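Local coordinates for Proline/betaine transporter, RALF (Rickettsia prowazekii str. Madrid E, PDB 4D7R), which probably acts as a guanine nucleotide exchange factor through its Sec7 domain, here fused in an engineered chimera to the capping domain of Legionella pneumophila RalF, at residues A[38-43]-A[49-54]; A[70-75]-A[116-121]; A[99-104]-A[121-126]; A[338-343]-A[368-373]. All blocks are in the same frame, centred on the assembly; numbering follows the deposited sequence. Where two conformers were deposited one is given.

Contact 1 (A[38-43]-A[49-54]); sequences IKLFND and IARIKK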
loop_
_atom_site.group_PDB
_atom_site.type_symbol
_atom_site.label_atom_id
_atom_site.label_comp_id
_atom_site.label_asym_id
_atom_site.label_seq_id
_atom_site.Cartn_x
_atom_site.Cartn_y
_atom_site.Cartn_z
ATOM N N ILE A 38 -18.857 3.144 13.501
ATOM C CA ILE A 38 -18.862 1.835 12.844
ATOM C C ILE A 38 -19.769 1.862 11.608
ATOM O O ILE A 38 -19.295 1.545 10.512
ATOM C CB ILE A 38 -19.174 0.676 13.826
ATOM C CG1 ILE A 38 -18.004 0.463 14.821
ATOM C CG2 ILE A 38 -19.513 -0.633 13.078
ATOM C CD1 ILE A 38 -18.426 -0.137 16.202
ATOM N N LYS A 39 -20.999 2.366 11.749
ATOM C CA LYS A 39 -21.913 2.521 10.601
ATOM C C LYS A 39 -21.360 3.401 9.474
ATOM O O LYS A 39 -21.322 2.975 8.377
ATOM C CB LYS A 39 -23.322 3.047 11.022
ATOM N N LEU A 40 -20.967 4.609 9.785
ATOM C CA LEU A 40 -20.548 5.556 8.828
ATOM C C LEU A 40 -19.305 5.032 8.121
ATOM O O LEU A 40 -19.282 4.951 6.928
ATOM C CB LEU A 40 -20.235 6.904 9.442
ATOM C CG LEU A 40 -21.352 7.809 9.951
ATOM C CD1 LEU A 40 -20.895 9.075 10.589
ATOM C CD2 LEU A 40 -22.287 8.159 8.837
ATOM N N PHE A 41 -18.320 4.647 8.911
ATOM C CA PHE A 41 -17.071 4.064 8.415
ATOM C C PHE A 41 -17.225 2.870 7.474
ATOM O O PHE A 41 -16.594 2.824 6.480
ATOM C CB PHE A 41 -16.139 3.746 9.569
ATOM C CG PHE A 41 -14.747 3.431 9.134
ATOM C CD1 PHE A 41 -13.817 4.404 9.008
ATOM C CD2 PHE A 41 -14.394 2.156 8.888
ATOM C CE1 PHE A 41 -12.527 4.100 8.608
ATOM C CE2 PHE A 41 -13.121 1.853 8.513
ATOM C CZ PHE A 41 -12.206 2.829 8.363
ATOM N N ASN A 42 -18.065 1.918 7.808
ATOM C CA ASN A 42 -18.270 0.768 7.001
ATOM C C ASN A 42 -19.014 1.077 5.681
ATOM O O ASN A 42 -18.979 0.266 4.780
ATOM C CB ASN A 42 -18.898 -0.376 7.787
ATOM C CG ASN A 42 -17.966 -0.972 8.824
ATOM O OD1 ASN A 42 -16.781 -0.752 8.808
ATOM N ND2 ASN A 42 -18.498 -1.786 9.661
ATOM N N ASP A 43 -19.608 2.252 5.582
ATOM C CA ASP A 43 -20.254 2.690 4.337
ATOM C C ASP A 43 -19.221 3.419 3.487
ATOM O O ASP A 43 -18.969 3.031 2.342
ATOM C CB ASP A 43 -21.462 3.614 4.591
ATOM C CG ASP A 43 -22.057 4.169 3.292
ATOM O OD1 ASP A 43 -22.292 3.368 2.355
ATOM O OD2 ASP A 43 -22.229 5.408 3.192
ATOM N N ILE A 49 -14.640 8.971 9.587
ATOM C CA ILE A 49 -13.575 9.872 10.065
ATOM C C ILE A 49 -14.144 11.297 10.341
ATOM O O ILE A 49 -13.775 11.919 11.346
ATOM C CB ILE A 49 -12.364 9.898 9.063
ATOM C CG1 ILE A 49 -11.642 8.514 8.921
ATOM C CG2 ILE A 49 -11.372 10.995 9.365
ATOM C CD1 ILE A 49 -11.210 7.782 10.252
ATOM N N ALA A 50 -15.012 11.810 9.439
ATOM C CA ALA A 50 -15.642 13.132 9.608
ATOM C C ALA A 50 -16.413 13.221 10.935
ATOM O O ALA A 50 -16.335 14.242 11.624
ATOM C CB ALA A 50 -16.584 13.415 8.445
ATOM N N ARG A 51 -17.137 12.144 11.298
ATOM C CA ARG A 51 -17.890 12.090 12.549
ATOM C C ARG A 51 -16.982 12.086 13.766
ATOM O O ARG A 51 -17.341 12.713 14.754
ATOM C CB ARG A 51 -18.893 10.925 12.586
ATOM C CG ARG A 51 -19.805 10.867 13.839
ATOM C CD ARG A 51 -20.546 12.168 14.191
ATOM N NE ARG A 51 -21.144 12.078 15.528
ATOM C CZ ARG A 51 -21.090 13.023 16.468
ATOM N NH1 ARG A 51 -20.471 14.173 16.232
ATOM N NH2 ARG A 51 -21.663 12.827 17.646
ATOM N N ILE A 52 -15.807 11.400 13.704
ATOM C CA ILE A 52 -14.832 11.392 14.806
ATOM C C ILE A 52 -14.293 12.816 14.951
ATOM O O ILE A 52 -14.145 13.307 16.075
ATOM C CB ILE A 52 -13.661 10.357 14.614
ATOM C CG1 ILE A 52 -14.174 8.908 14.528
ATOM C CG2 ILE A 52 -12.626 10.514 15.740
ATOM C CD1 ILE A 52 -13.154 7.863 14.026
ATOM N N LYS A 53 -13.998 13.479 13.805
ATOM C CA LYS A 53 -13.534 14.871 13.763
ATOM C C LYS A 53 -14.614 15.746 14.405
ATOM O O LYS A 53 -14.321 16.478 15.346
ATOM C CB LYS A 53 -13.282 15.341 12.313
ATOM C CG LYS A 53 -11.991 14.795 11.699
ATOM C CD LYS A 53 -11.856 15.142 10.221
ATOM C CE LYS A 53 -10.499 14.746 9.684
ATOM N NZ LYS A 53 -9.428 15.681 10.145
ATOM N N LYS A 54 -15.879 15.597 13.938
ATOM C CA LYS A 54 -17.052 16.329 14.450
ATOM C C LYS A 54 -17.233 16.136 15.965
ATOM O O LYS A 54 -17.360 17.125 16.682
ATOM C CB LYS A 54 -18.327 15.911 13.686
ATOM C CG LYS A 54 -19.573 16.729 14.045
ATOM C CD LYS A 54 -20.850 16.103 13.478
ATOM C CE LYS A 54 -22.118 16.786 13.946
ATOM N NZ LYS A 54 -22.378 16.592 15.399
#
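Leu40 lays its CD1 methyl against the start of the Arg51 side chain, 3.4 Å from CB of Arg51 and 3.9 Å from its CG. The contact is therefore with the aliphatic root of the arginine and not with its charged end. With CG of Arg51 anti to the backbone N (chi1 -176°) and the chain bent at chi2 (51°), the guanidinium is carried away from Leu40, and its NE forms a salt bridge with Glu36, one turn before Leu40 on the same helix. Next to this edge lies a second, buried pair: CD1 of Ile49 comes obliquely to CE1 of the Phe41 ring at 4.2 Å. Both side chains leave their backbones at an angle to the partner helix and only their ends converge. Phe71 of helix 63-73 meets the Phe41 ring with planes about 60° apart, while Phe82 and Val83 of helix 80-88 also touch it. Ile49 in turn reaches Phe63 and Thr67. The pairing thus has an apolar inner side and a partly exposed, charge-linked outer side, consistent with two amphipathic helices joined by a short turn. It is a helical hairpin of helices 31-43 and 45-58 in the all-helical Rickettsia Sec7 domain.

Contact 2 (A[70-75]-A[116-121]); sequences IFYEEK and LRRFLQ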
loop_
_atom_site.group_PDB
_atom_site.type_symbol
_atom_site.label_atom_id
_atom_site.label_comp_id
_atom_site.label_asym_id
_atom_site.label_seq_id
_atom_site.Cartn_x
_atom_site.Cartn_y
_atom_site.Cartn_z
ATOM N N ILE A 70 -10.421 3.743 18.236
ATOM C CA ILE A 70 -11.547 3.067 17.571
ATOM C C ILE A 70 -11.037 1.934 16.657
ATOM O O ILE A 70 -11.542 0.806 16.760
ATOM C CB ILE A 70 -12.464 4.091 16.860
ATOM C CG1 ILE A 70 -13.162 5.012 17.893
ATOM C CG2 ILE A 70 -13.475 3.416 15.916
ATOM C CD1 ILE A 70 -14.111 6.087 17.291
ATOM N N PHE A 71 -9.998 2.212 15.818
ATOM C CA PHE A 71 -9.427 1.219 14.906
ATOM C C PHE A 71 -8.939 -0.017 15.661
ATOM O O PHE A 71 -9.220 -1.149 15.260
ATOM C CB PHE A 71 -8.282 1.840 14.059
ATOM C CG PHE A 71 -8.623 2.779 12.911
ATOM C CD1 PHE A 71 -9.949 3.104 12.615
ATOM C CD2 PHE A 71 -7.619 3.279 12.082
ATOM C CE1 PHE A 71 -10.254 3.948 11.539
ATOM C CE2 PHE A 71 -7.928 4.120 11.007
ATOM C CZ PHE A 71 -9.239 4.456 10.750
ATOM N N TYR A 72 -8.278 0.210 16.787
ATOM C CA TYR A 72 -7.717 -0.858 17.590
ATOM C C TYR A 72 -8.778 -1.659 18.354
ATOM O O TYR A 72 -8.801 -2.899 18.288
ATOM C CB TYR A 72 -6.687 -0.270 18.557
ATOM C CG TYR A 72 -5.949 -1.328 19.339
ATOM C CD1 TYR A 72 -4.955 -2.099 18.740
ATOM C CD2 TYR A 72 -6.282 -1.603 20.662
ATOM C CE1 TYR A 72 -4.281 -3.087 19.449
ATOM C CE2 TYR A 72 -5.637 -2.611 21.375
ATOM C CZ TYR A 72 -4.625 -3.337 20.766
ATOM O OH TYR A 72 -3.965 -4.307 21.466
ATOM N N GLU A 73 -9.595 -0.959 19.139
ATOM C CA GLU A 73 -10.635 -1.578 19.987
ATOM C C GLU A 73 -11.803 -2.134 19.184
ATOM O O GLU A 73 -12.408 -3.116 19.605
ATOM C CB GLU A 73 -11.154 -0.551 21.011
ATOM C CG GLU A 73 -10.091 -0.051 21.969
ATOM C CD GLU A 73 -10.573 0.921 23.033
ATOM O OE1 GLU A 73 -11.665 1.509 22.875
ATOM O OE2 GLU A 73 -9.811 1.154 23.995
ATOM N N GLU A 74 -12.155 -1.503 18.045
ATOM C CA GLU A 74 -13.305 -1.977 17.270
ATOM C C GLU A 74 -12.931 -2.812 16.044
ATOM O O GLU A 74 -13.716 -2.904 15.100
ATOM C CB GLU A 74 -14.274 -0.820 16.932
ATOM C CG GLU A 74 -14.777 -0.095 18.170
ATOM C CD GLU A 74 -15.469 -0.991 19.177
ATOM O OE1 GLU A 74 -16.301 -1.829 18.752
ATOM O OE2 GLU A 74 -15.172 -0.862 20.389
ATOM N N LYS A 75 -11.750 -3.449 16.090
ATOM C CA LYS A 75 -11.203 -4.324 15.043
ATOM C C LYS A 75 -12.290 -5.262 14.482
ATOM O O LYS A 75 -12.569 -5.202 13.300
ATOM C CB LYS A 75 -10.028 -5.160 15.584
ATOM C CG LYS A 75 -9.501 -6.174 14.574
ATOM C CD LYS A 75 -8.697 -7.285 15.247
ATOM C CE LYS A 75 -8.252 -8.342 14.268
ATOM N NZ LYS A 75 -7.285 -9.278 14.905
ATOM N N LEU A 116 4.904 -9.378 15.448
ATOM C CA LEU A 116 4.735 -9.053 14.013
ATOM C C LEU A 116 3.485 -9.697 13.414
ATOM O O LEU A 116 2.696 -8.999 12.757
ATOM C CB LEU A 116 6.017 -9.378 13.223
ATOM C CG LEU A 116 6.023 -9.170 11.674
ATOM C CD1 LEU A 116 5.686 -7.717 11.290
ATOM C CD2 LEU A 116 7.361 -9.475 11.114
ATOM N N ARG A 117 3.251 -10.994 13.722
ATOM C CA ARG A 117 2.038 -11.720 13.321
ATOM C C ARG A 117 0.768 -11.000 13.789
ATOM O O ARG A 117 -0.139 -10.776 12.989
ATOM C CB ARG A 117 2.026 -13.133 13.922
ATOM C CG ARG A 117 3.011 -14.099 13.323
ATOM C CD ARG A 117 2.692 -15.481 13.856
ATOM N NE ARG A 117 3.778 -16.437 13.631
ATOM C CZ ARG A 117 3.938 -17.133 12.515
ATOM N NH1 ARG A 117 3.107 -16.962 11.489
ATOM N NH2 ARG A 117 4.927 -18.000 12.408
ATOM N N ARG A 118 0.723 -10.635 15.045
ATOM C CA ARG A 118 -0.412 -9.974 15.619
ATOM C C ARG A 118 -0.687 -8.642 14.905
ATOM O O ARG A 118 -1.767 -8.392 14.524
ATOM C CB ARG A 118 -0.198 -9.791 17.108
ATOM C CG ARG A 118 -1.448 -9.475 17.845
ATOM C CD ARG A 118 -1.290 -9.656 19.323
ATOM N NE ARG A 118 -1.343 -8.400 20.023
ATOM C CZ ARG A 118 -0.435 -7.996 20.880
ATOM N NH1 ARG A 118 0.482 -8.811 21.273
ATOM N NH2 ARG A 118 -0.432 -6.768 21.309
ATOM N N PHE A 119 0.329 -7.837 14.734
ATOM C CA PHE A 119 0.219 -6.535 14.077
ATOM C C PHE A 119 -0.382 -6.714 12.692
ATOM O O PHE A 119 -1.382 -6.066 12.382
ATOM C CB PHE A 119 1.593 -5.816 13.986
ATOM C CG PHE A 119 1.540 -4.441 13.356
ATOM C CD1 PHE A 119 0.981 -3.360 14.041
ATOM C CD2 PHE A 119 1.986 -4.240 12.048
ATOM C CE1 PHE A 119 0.929 -2.081 13.448
ATOM C CE2 PHE A 119 1.916 -2.963 11.450
ATOM C CZ PHE A 119 1.397 -1.897 12.156
ATOM N N LEU A 120 0.197 -7.629 11.885
ATOM C CA LEU A 120 -0.253 -7.866 10.506
ATOM C C LEU A 120 -1.740 -8.332 10.376
ATOM O O LEU A 120 -2.329 -8.161 9.300
ATOM C CB LEU A 120 0.716 -8.798 9.745
ATOM C CG LEU A 120 2.165 -8.308 9.518
ATOM C CD1 LEU A 120 3.020 -9.407 8.916
ATOM C CD2 LEU A 120 2.221 -7.010 8.670
ATOM N N GLN A 121 -2.330 -8.888 11.462
ATOM C CA GLN A 121 -3.724 -9.365 11.510
ATOM C C GLN A 121 -4.710 -8.275 11.961
ATOM O O GLN A 121 -5.923 -8.455 11.818
ATOM C CB GLN A 121 -3.850 -10.564 12.467
ATOM C CG GLN A 121 -3.240 -11.860 11.945
ATOM C CD GLN A 121 -2.969 -12.829 13.066
ATOM O OE1 GLN A 121 -2.050 -13.654 13.013
ATOM N NE2 GLN A 121 -3.781 -12.769 14.100
HETATM O O HOH W 1 -3.992 -6.709 19.969
HETATM O O HOH W 2 -4.296 -8.606 15.366
#
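Tyr72 and Lys75 both reach across toward helix 112-121, one with a ring and one with an extended chain. The Tyr72 hydroxyl stops 4.3 Å from NH2 of Arg118, approaching the guanidinium obliquely; the link is instead by a water, 2.8 Å from Tyr72 OH, that accepts from NE of Arg118 at 3.1 Å. Lys75 points at the Gln121 carbonyl with CG anti to its own N (chi1 175°) and every later torsion extended, which brings CE to 3.4 Å from O of Gln121. Its NZ donates to a second water at 3.1 Å, and that water donates to the backbone O of Arg118 at 2.7 Å. The clear polar links thus run through the two waters, while the lysine chain also packs directly on the Gln121 carbonyl. The Tyr72 ring also meets Phe105 edge to face, and Phe101 touches it. This is a water-mediated contact of helix 63-73 and the turn after it with helix 112-121, at the surface of the all-helical Sec7 part of the chimera.

Contact 3 (A[99-104]-A[121-126]); sequences ESFTKQ and QSFKLP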
loop_
_atom_site.group_PDB
_atom_site.type_symbol
_atom_site.label_atom_id
_atom_site.label_comp_id
_atom_site.label_asym_id
_atom_site.label_seq_id
_atom_site.Cartn_x
_atom_site.Cartn_y
_atom_site.Cartn_z
ATOM N N GLU A 99 0.852 6.134 13.825
ATOM C CA GLU A 99 1.738 6.178 14.976
ATOM C C GLU A 99 0.977 5.890 16.282
ATOM O O GLU A 99 1.426 5.047 17.058
ATOM C CB GLU A 99 2.496 7.509 15.043
ATOM C CG GLU A 99 3.587 7.445 16.094
ATOM C CD GLU A 99 4.408 8.695 16.330
ATOM O OE1 GLU A 99 4.344 9.635 15.506
ATOM O OE2 GLU A 99 5.144 8.718 17.343
ATOM N N SER A 100 -0.208 6.517 16.475
ATOM C CA SER A 100 -1.047 6.308 17.654
ATOM C C SER A 100 -1.626 4.864 17.693
ATOM O O SER A 100 -1.742 4.255 18.775
ATOM C CB SER A 100 -2.155 7.358 17.695
ATOM O OG SER A 100 -2.875 7.324 18.919
ATOM N N PHE A 101 -1.964 4.319 16.509
ATOM C CA PHE A 101 -2.550 2.972 16.395
ATOM C C PHE A 101 -1.528 1.943 16.839
ATOM O O PHE A 101 -1.811 1.099 17.688
ATOM C CB PHE A 101 -3.036 2.717 14.953
ATOM C CG PHE A 101 -3.488 1.307 14.663
ATOM C CD1 PHE A 101 -4.777 0.896 14.977
ATOM C CD2 PHE A 101 -2.607 0.372 14.118
ATOM C CE1 PHE A 101 -5.176 -0.425 14.766
ATOM C CE2 PHE A 101 -3.019 -0.947 13.877
ATOM C CZ PHE A 101 -4.293 -1.340 14.215
ATOM N N THR A 102 -0.310 2.047 16.305
ATOM C CA THR A 102 0.738 1.114 16.659
ATOM C C THR A 102 1.047 1.175 18.158
ATOM O O THR A 102 1.258 0.126 18.759
ATOM C CB THR A 102 1.923 1.276 15.712
ATOM O OG1 THR A 102 1.397 1.132 14.392
ATOM C CG2 THR A 102 2.966 0.216 15.921
ATOM N N LYS A 103 0.943 2.378 18.770
ATOM C CA LYS A 103 1.184 2.575 20.209
ATOM C C LYS A 103 0.208 1.827 21.122
ATOM O O LYS A 103 0.584 1.471 22.237
ATOM C CB LYS A 103 1.320 4.061 20.564
ATOM C CG LYS A 103 2.752 4.555 20.332
ATOM C CD LYS A 103 2.892 6.074 20.466
ATOM C CE LYS A 103 4.335 6.539 20.387
ATOM N NZ LYS A 103 4.964 6.244 19.072
ATOM N N GLN A 104 -1.004 1.507 20.622
ATOM C CA GLN A 104 -2.021 0.735 21.349
ATOM C C GLN A 104 -1.517 -0.701 21.658
ATOM O O GLN A 104 -1.946 -1.322 22.636
ATOM C CB GLN A 104 -3.294 0.635 20.498
ATOM C CG GLN A 104 -4.071 1.963 20.319
ATOM C CD GLN A 104 -5.043 2.229 21.443
ATOM O OE1 GLN A 104 -5.344 1.360 22.276
ATOM N NE2 GLN A 104 -5.511 3.461 21.544
ATOM N N GLN A 121 -2.330 -8.888 11.462
ATOM C CA GLN A 121 -3.724 -9.365 11.510
ATOM C C GLN A 121 -4.710 -8.275 11.961
ATOM O O GLN A 121 -5.923 -8.455 11.818
ATOM C CB GLN A 121 -3.850 -10.564 12.467
ATOM C CG GLN A 121 -3.240 -11.860 11.945
ATOM C CD GLN A 121 -2.969 -12.829 13.066
ATOM O OE1 GLN A 121 -2.050 -13.654 13.013
ATOM N NE2 GLN A 121 -3.781 -12.769 14.100
ATOM N N SER A 122 -4.202 -7.151 12.493
ATOM C CA SER A 122 -5.053 -6.053 12.994
ATOM C C SER A 122 -5.767 -5.241 11.895
ATOM O O SER A 122 -6.634 -4.405 12.191
ATOM C CB SER A 122 -4.270 -5.154 13.947
ATOM O OG SER A 122 -3.241 -4.473 13.247
ATOM N N PHE A 123 -5.414 -5.508 10.634
ATOM C CA PHE A 123 -5.992 -4.865 9.450
ATOM C C PHE A 123 -5.827 -5.789 8.227
ATOM O O PHE A 123 -5.190 -6.846 8.326
ATOM C CB PHE A 123 -5.302 -3.489 9.199
ATOM C CG PHE A 123 -3.790 -3.509 9.274
ATOM C CD1 PHE A 123 -3.031 -4.064 8.245
ATOM C CD2 PHE A 123 -3.127 -2.999 10.384
ATOM C CE1 PHE A 123 -1.640 -4.161 8.353
ATOM C CE2 PHE A 123 -1.738 -3.081 10.487
ATOM C CZ PHE A 123 -0.997 -3.638 9.460
ATOM N N LYS A 124 -6.395 -5.388 7.083
ATOM C CA LYS A 124 -6.205 -6.104 5.816
ATOM C C LYS A 124 -5.132 -5.362 5.059
ATOM O O LYS A 124 -5.246 -4.161 4.842
ATOM C CB LYS A 124 -7.484 -6.215 4.993
ATOM C CG LYS A 124 -8.400 -7.319 5.480
ATOM C CD LYS A 124 -9.178 -7.930 4.347
ATOM C CE LYS A 124 -10.158 -8.961 4.845
ATOM N NZ LYS A 124 -10.927 -9.578 3.729
ATOM N N LEU A 125 -4.056 -6.051 4.720
ATOM C CA LEU A 125 -2.943 -5.380 4.048
ATOM C C LEU A 125 -3.325 -4.841 2.692
ATOM O O LEU A 125 -3.845 -5.589 1.866
ATOM C CB LEU A 125 -1.726 -6.300 3.882
ATOM C CG LEU A 125 -0.943 -6.690 5.123
ATOM C CD1 LEU A 125 -0.257 -8.035 4.906
ATOM C CD2 LEU A 125 0.116 -5.635 5.459
ATOM N N PRO A 126 -3.023 -3.558 2.420
ATOM C CA PRO A 126 -3.229 -3.021 1.062
ATOM C C PRO A 126 -2.336 -3.802 0.102
ATOM O O PRO A 126 -1.326 -4.356 0.553
ATOM C CB PRO A 126 -2.698 -1.576 1.174
ATOM C CG PRO A 126 -2.779 -1.254 2.680
ATOM C CD PRO A 126 -2.378 -2.560 3.300
#
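Phe101 sends its CB toward the 121-126 loop, and with CG anti to the backbone N (chi1 172°) the ring is carried on in the same direction. Of the ring atoms, CE2 is the first to meet the loop, 3.6 Å from OG of Ser122 and 4.1 Å from CD2 of Phe123. CZ, at the far end, comes to 3.4 Å from OG of Ser122 and 3.8 Å from its CB. The hydroxyl oxygen lies at the rim of the Phe101 ring, in its plane, beside the C-H bonds and not over the pi face. Its hydrogen bond is made with the carbonyl O of Phe119, back in helix 112-121, which holds OG where the ring meets it. The contact lies within the Rickettsia Sec7 part of the chimera, an all-helical fold, and joins helix 92-103 to the irregular segment between helices 112-121 and 129-146. Phe123 brings CD2 to the same CE2 atom: CE2 of Phe101 sits at the edge of the Phe123 ring, near its plane, whereas CD2 lies oblique to the Phe101 ring. CG of Phe123 is set between its own N and carbonyl carbon (chi1 47°), a crowded position that turns the CD2 edge of the ring to CE2 of Phe101. Further aromatic groups adjoin the pair, Phe119 meeting Phe123 edge to face and Phe105 meeting Phe101 in the same manner. Leu87 of helix 80-88 touches both Phe101 and Phe123.

Contact 4 (A[338-343]-A[368-373]); sequences AADFSS and KLITIE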
loop_
_atom_site.group_PDB
_atom_site.type_symbol
_atom_site.label_atom_id
_atom_site.label_comp_id
_atom_site.label_asym_id
_atom_site.label_seq_id
_atom_site.Cartn_x
_atom_site.Cartn_y
_atom_site.Cartn_z
ATOM N N ALA A 338 -5.851 6.428 -17.663
ATOM C CA ALA A 338 -6.318 5.042 -17.757
ATOM C C ALA A 338 -6.874 4.750 -19.145
ATOM O O ALA A 338 -6.619 3.673 -19.694
ATOM C CB ALA A 338 -7.377 4.775 -16.702
ATOM N N ALA A 339 -7.588 5.731 -19.712
ATOM C CA ALA A 339 -8.204 5.626 -21.041
ATOM C C ALA A 339 -7.191 5.658 -22.182
ATOM O O ALA A 339 -7.529 5.230 -23.287
ATOM C CB ALA A 339 -9.246 6.709 -21.225
ATOM N N ASP A 340 -5.956 6.167 -21.936
ATOM C CA ASP A 340 -4.918 6.191 -22.970
ATOM C C ASP A 340 -4.344 4.797 -23.279
ATOM O O ASP A 340 -3.740 4.602 -24.338
ATOM C CB ASP A 340 -3.817 7.224 -22.662
ATOM C CG ASP A 340 -4.148 8.623 -23.153
ATOM O OD1 ASP A 340 -5.073 8.762 -23.984
ATOM O OD2 ASP A 340 -3.459 9.576 -22.737
ATOM N N PHE A 341 -4.566 3.819 -22.380
ATOM C CA PHE A 341 -4.145 2.437 -22.613
ATOM C C PHE A 341 -5.108 1.812 -23.611
ATOM O O PHE A 341 -6.308 2.107 -23.568
ATOM C CB PHE A 341 -4.228 1.630 -21.306
ATOM C CG PHE A 341 -3.120 1.901 -20.322
ATOM C CD1 PHE A 341 -3.213 2.960 -19.418
ATOM C CD2 PHE A 341 -1.987 1.088 -20.282
ATOM C CE1 PHE A 341 -2.188 3.198 -18.492
ATOM C CE2 PHE A 341 -0.967 1.325 -19.345
ATOM C CZ PHE A 341 -1.082 2.374 -18.456
ATOM N N SER A 342 -4.603 0.925 -24.493
ATOM C CA SER A 342 -5.499 0.204 -25.387
ATOM C C SER A 342 -6.185 -0.897 -24.547
ATOM O O SER A 342 -7.360 -1.178 -24.777
ATOM C CB SER A 342 -4.750 -0.363 -26.593
ATOM O OG SER A 342 -3.745 -1.279 -26.183
ATOM N N SER A 343 -5.468 -1.440 -23.506
ATOM C CA SER A 343 -5.994 -2.438 -22.569
ATOM C C SER A 343 -7.118 -1.776 -21.763
ATOM O O SER A 343 -6.974 -0.615 -21.377
ATOM C CB SER A 343 -4.928 -2.884 -21.566
ATOM O OG SER A 343 -3.774 -3.440 -22.179
ATOM N N LYS A 368 -15.371 7.069 -24.627
ATOM C CA LYS A 368 -16.360 7.469 -25.630
ATOM C C LYS A 368 -15.850 8.662 -26.445
ATOM O O LYS A 368 -16.016 8.664 -27.671
ATOM C CB LYS A 368 -17.714 7.783 -24.968
ATOM C CG LYS A 368 -18.430 6.543 -24.431
ATOM C CD LYS A 368 -19.946 6.676 -24.489
ATOM C CE LYS A 368 -20.576 6.981 -23.157
ATOM N NZ LYS A 368 -22.017 7.322 -23.317
ATOM N N LEU A 369 -15.224 9.675 -25.782
ATOM C CA LEU A 369 -14.672 10.859 -26.471
ATOM C C LEU A 369 -13.561 10.459 -27.462
ATOM O O LEU A 369 -13.521 10.968 -28.581
ATOM C CB LEU A 369 -14.131 11.908 -25.470
ATOM C CG LEU A 369 -15.178 12.731 -24.699
ATOM C CD1 LEU A 369 -14.516 13.557 -23.595
ATOM C CD2 LEU A 369 -15.980 13.641 -25.623
ATOM N N ILE A 370 -12.648 9.570 -27.035
ATOM C CA ILE A 370 -11.557 9.079 -27.897
ATOM C C ILE A 370 -12.117 8.440 -29.183
ATOM O O ILE A 370 -11.608 8.715 -30.264
ATOM C CB ILE A 370 -10.630 8.127 -27.107
ATOM C CG1 ILE A 370 -9.806 8.926 -26.071
ATOM C CG2 ILE A 370 -9.727 7.297 -28.046
ATOM C CD1 ILE A 370 -9.134 8.071 -24.936
ATOM N N THR A 371 -13.160 7.591 -29.045
ATOM C CA THR A 371 -13.848 6.884 -30.140
ATOM C C THR A 371 -14.468 7.883 -31.144
ATOM O O THR A 371 -14.292 7.724 -32.359
ATOM C CB THR A 371 -14.838 5.846 -29.558
ATOM O OG1 THR A 371 -14.112 4.919 -28.740
ATOM C CG2 THR A 371 -15.645 5.096 -30.650
ATOM N N ILE A 372 -15.139 8.934 -30.630
ATOM C CA ILE A 372 -15.723 9.981 -31.476
ATOM C C ILE A 372 -14.613 10.699 -32.273
ATOM O O ILE A 372 -14.720 10.802 -33.496
ATOM C CB ILE A 372 -16.602 10.960 -30.645
ATOM C CG1 ILE A 372 -17.903 10.262 -30.173
ATOM C CG2 ILE A 372 -16.920 12.237 -31.437
ATOM C CD1 ILE A 372 -18.557 10.855 -28.884
ATOM N N GLU A 373 -13.554 11.164 -31.579
ATOM C CA GLU A 373 -12.423 11.901 -32.171
ATOM C C GLU A 373 -11.730 11.124 -33.294
ATOM O O GLU A 373 -11.510 11.688 -34.372
ATOM C CB GLU A 373 -11.426 12.339 -31.084
ATOM C CG GLU A 373 -10.594 13.553 -31.469
ATOM C CD GLU A 373 -9.759 14.170 -30.360
ATOM O OE1 GLU A 373 -9.123 13.414 -29.589
ATOM O OE2 GLU A 373 -9.715 15.420 -30.288
#
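Ile370 spends its CD1 methyl on Ala339 of helix 330-339, where it lies 3.7 Å from the carbonyl O of Ala339 and 4.0 Å from the CB of the same residue. OD1 of Asp340 is a looser neighbour of this methyl at 4.2 Å. CG1 of Ile370 stands anti to the carbonyl carbon (chi1 -71°) and the chain runs on extended through chi2 (163°), which sends the CD1 branch to Ala339. The contact lies in the Legionella RalF part of the chimera, where it packs the long helix 356-376 against Ala339 and Asp340 in the capping domain, a mixed alpha and beta domain with an antiparallel sheet. Around this first shell the polar groups are held by other partners. The carbonyl O of Ala339 accepts a hydrogen bond from NZ of Lys367, on the same helix as Ile370 and about one turn before it. Asp340 turns OD2 to the backbone N of Gly262, and its own carbonyl O is bonded by OG1 of Thr241.

How the contacts relate
Contacts 1, 2 and 3 all belong to the Sec7 part of the chimera, whereas contact 4 lies in the capping domain, its centre about 40 Å from that of contact 3. Contact 3 is the buried one, made by aromatic rings and a serine hydroxyl. Contact 2, its centre only about 5 Å away, is a surface contact bridged by water, and the two share Gln121. Contacts 1 and 4 are partly buried and rely on aliphatic methyls, set against an arginine stem and a phenylalanine in one and an alanine and a backbone carbonyl in the other. Helix 63-73 connects the Sec7 set: its Phe71 packs on Phe41 and Ile49 of contact 1 and on Phe101 of contact 3.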